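Local coordinates for putative exported protein (PDB 5TTA) that is of unknown function but is probably exported and belongs to the DUF5780 family within the E-set clan, at residues N45-Q49 against S59-S63. Sequence-based numbering, arbitrary orientation. Where two conformers were deposited one is given.
Sequences NSKIQ and SNVIS
K47 and V61 face each other at the middle of an antiparallel hairpin and exchange two backbone hydrogen bonds. V61 N reaches K47 O almost straight, at 2.8 Å. The return bond, K47 N to V61 O, is more bent, at 146°. Q49 and S59 form a second such pair, Q49 N to S59 O and S59 N to Q49 O, and S63 N closes the row on N45 O at 2.8 Å. Between these pairs, the CA-H groups of S46, I48 and I62 point at carbonyls already engaged; S46 CA lies 3.3 Å from V61 O.

The two faces differ. On the one bearing N45, K47, Q49, S59, V61 and S63, Q49 lays its extended chain across V61 at about a right angle. Q49 CB, 3.9 Å from V61 CG2, is followed by CG and the amide carbon CD against the same valine, a van der Waals contact of a polar side chain with an apolar one. On the other, S46, I48, N60 and I62 turn toward strands 72-82 and 205-215. S46 OG, set between its backbone N and carbonyl carbon (chi1 56°), is hydrogen-bonded to Y247 OH, I206 O and S208 OG. Beside it, N60 ND2 sits 4.0 Å from S46 CB. The backbone of N60 and I62 bonds to F188 and D186, making 58-66 the central strand of a three-stranded sheet.

The main-chain groups that the two strands turn to each other at the hydrogen-bonded pairs thus satisfy one another, and the buried hydroxyl is met by the neighbouring strand and the C-terminal tail, whereas N60 ND2, buried without a partner in the model, probably carries a desolvation cost.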
ATOM      1  N   ASN A  45       1.265 -12.361  30.040  0.50 20.35           N
ATOM      2  CA  ASN A  45       2.066 -13.574  29.944  0.50 24.60           C
ATOM      3  C   ASN A  45       2.749 -13.651  28.586  0.50 21.96           C
ATOM      4  O   ASN A  45       2.254 -13.078  27.609  0.50 19.92           O
ATOM      5  CB  ASN A  45       1.186 -14.809  30.158  0.50 30.71           C
ATOM      6  CG  ASN A  45       1.943 -15.975  30.743  0.50 34.21           C
ATOM      7  OD1 ASN A  45       3.125 -15.865  31.070  0.50 34.06           O
ATOM      8  ND2 ASN A  45       1.261 -17.103  30.893  0.50 34.38           N
ATOM      9  N   SER A  46       3.887 -14.346  28.509  1.00 21.21           N
ATOM     10  CA  SER A  46       4.485 -14.696  27.225  1.00 22.21           C
ATOM     11  C   SER A  46       5.055 -16.091  27.397  1.00 25.71           C
ATOM     12  O   SER A  46       5.815 -16.332  28.338  1.00 24.03           O
ATOM     13  CB  SER A  46       5.561 -13.692  26.774  1.00 24.00           C
ATOM     14  OG  SER A  46       6.561 -13.543  27.749  1.00 22.42           O
ATOM     15  N   LYS A  47       4.630 -17.018  26.540  1.00 20.60           N
ATOM     16  CA  LYS A  47       4.774 -18.446  26.778  1.00 25.97           C
ATOM     17  C   LYS A  47       4.855 -19.142  25.426  1.00 20.52           C
ATOM     18  O   LYS A  47       4.229 -18.710  24.470  1.00 22.88           O
ATOM     19  CB  LYS A  47       3.568 -19.022  27.542  1.00 35.55           C
ATOM     20  CG  LYS A  47       3.687 -19.096  29.048  1.00 50.30           C
ATOM     21  CD  LYS A  47       2.439 -19.748  29.672  1.00 61.38           C
ATOM     22  CE  LYS A  47       2.292 -21.215  29.278  1.00 67.65           C
ATOM     23  NZ  LYS A  47       3.405 -22.069  29.801  1.00 70.81           N
ATOM     24  N   ILE A  48       5.592 -20.225  25.359  1.00 24.49           N
ATOM     25  CA  ILE A  48       5.592 -21.076  24.166  1.00 19.93           C
ATOM     26  C   ILE A  48       4.329 -21.899  24.216  1.00 22.35           C
ATOM     27  O   ILE A  48       4.031 -22.513  25.249  1.00 24.13           O
ATOM     28  CB  ILE A  48       6.811 -22.011  24.136  1.00 25.89           C
ATOM     29  CG1 ILE A  48       8.095 -21.233  24.341  1.00 30.43           C
ATOM     30  CG2 ILE A  48       6.816 -22.856  22.843  1.00 23.44           C
ATOM     31  CD1 ILE A  48       8.847 -20.964  23.089  1.00 37.67           C
ATOM     32  N   GLN A  49       3.580 -21.891  23.114  1.00 22.42           N
ATOM     33  CA  GLN A  49       2.441 -22.766  22.920  1.00 29.52           C
ATOM     34  C   GLN A  49       2.575 -23.447  21.563  1.00 29.93           C
ATOM     35  O   GLN A  49       3.182 -22.903  20.632  1.00 22.13           O
ATOM     36  CB  GLN A  49       1.132 -21.976  23.016  1.00 26.02           C
ATOM     37  CG  GLN A  49       1.045 -21.201  24.343  1.00 37.83           C
ATOM     38  CD  GLN A  49      -0.299 -20.521  24.609  1.00 49.56           C
ATOM     39  OE1 GLN A  49      -1.245 -20.627  23.818  1.00 51.01           O
ATOM     40  NE2 GLN A  49      -0.378 -19.802  25.736  1.00 51.56           N
ATOM     41  N   SER A  59       4.885 -21.434  18.959  1.00 18.00           N
ATOM     42  CA  SER A  59       4.836 -19.979  18.862  1.00 18.96           C
ATOM     43  C   SER A  59       5.087 -19.352  20.227  1.00 19.48           C
ATOM     44  O   SER A  59       4.669 -19.874  21.262  1.00 22.76           O
ATOM     45  CB  SER A  59       3.474 -19.442  18.365  1.00 21.54           C
ATOM     46  OG  SER A  59       3.176 -19.799  17.020  1.00 23.59           O
ATOM     47  N   ASN A  60       5.714 -18.181  20.202  1.00 14.23           N
ATOM     48  CA  ASN A  60       5.773 -17.304  21.377  1.00 14.49           C
ATOM     49  C   ASN A  60       4.442 -16.560  21.443  1.00 13.69           C
ATOM     50  O   ASN A  60       4.166 -15.708  20.592  1.00 19.84           O
ATOM     51  CB  ASN A  60       6.973 -16.372  21.192  1.00 18.10           C
ATOM     52  CG  ASN A  60       7.075 -15.276  22.247  1.00 16.09           C
ATOM     53  OD1 ASN A  60       7.775 -14.276  22.039  1.00 20.67           O
ATOM     54  ND2 ASN A  60       6.418 -15.454  23.340  1.00 15.88           N
ATOM     55  N   VAL A  61       3.591 -16.897  22.405  1.00 17.73           N
ATOM     56  CA  VAL A  61       2.264 -16.295  22.497  1.00 20.65           C
ATOM     57  C   VAL A  61       2.281 -15.263  23.618  1.00 15.34           C
ATOM     58  O   VAL A  61       2.464 -15.605  24.794  1.00 19.60           O
ATOM     59  CB  VAL A  61       1.179 -17.351  22.726  1.00 22.79           C
ATOM     60  CG1 VAL A  61      -0.214 -16.664  22.829  1.00 23.79           C
ATOM     61  CG2 VAL A  61       1.204 -18.387  21.553  1.00 17.37           C
ATOM     62  N   ILE A  62       2.109 -13.997  23.247  1.00 17.12           N
ATOM     63  CA  ILE A  62       2.108 -12.870  24.188  1.00 17.69           C
ATOM     64  C   ILE A  62       0.661 -12.466  24.439  1.00 16.46           C
ATOM     65  O   ILE A  62      -0.044 -12.043  23.509  1.00 20.77           O
ATOM     66  CB  ILE A  62       2.927 -11.692  23.638  1.00 16.20           C
ATOM     67  CG1 ILE A  62       4.303 -12.211  23.206  1.00 21.80           C
ATOM     68  CG2 ILE A  62       3.031 -10.583  24.713  1.00 18.29           C
ATOM     69  CD1 ILE A  62       5.177 -11.197  22.503  1.00 27.03           C
ATOM     70  N   SER A  63       0.215 -12.613  25.688  1.00 15.49           N
ATOM     71  CA  SER A  63      -1.151 -12.258  26.060  1.00 19.81           C
ATOM     72  C   SER A  63      -1.157 -10.807  26.526  1.00 23.89           C
ATOM     73  O   SER A  63      -0.455 -10.451  27.483  1.00 21.36           O
ATOM     74  CB  SER A  63      -1.679 -13.205  27.131  1.00 22.91           C
ATOM     75  OG  SER A  63      -2.887 -12.701  27.673  1.00 30.10           O
TER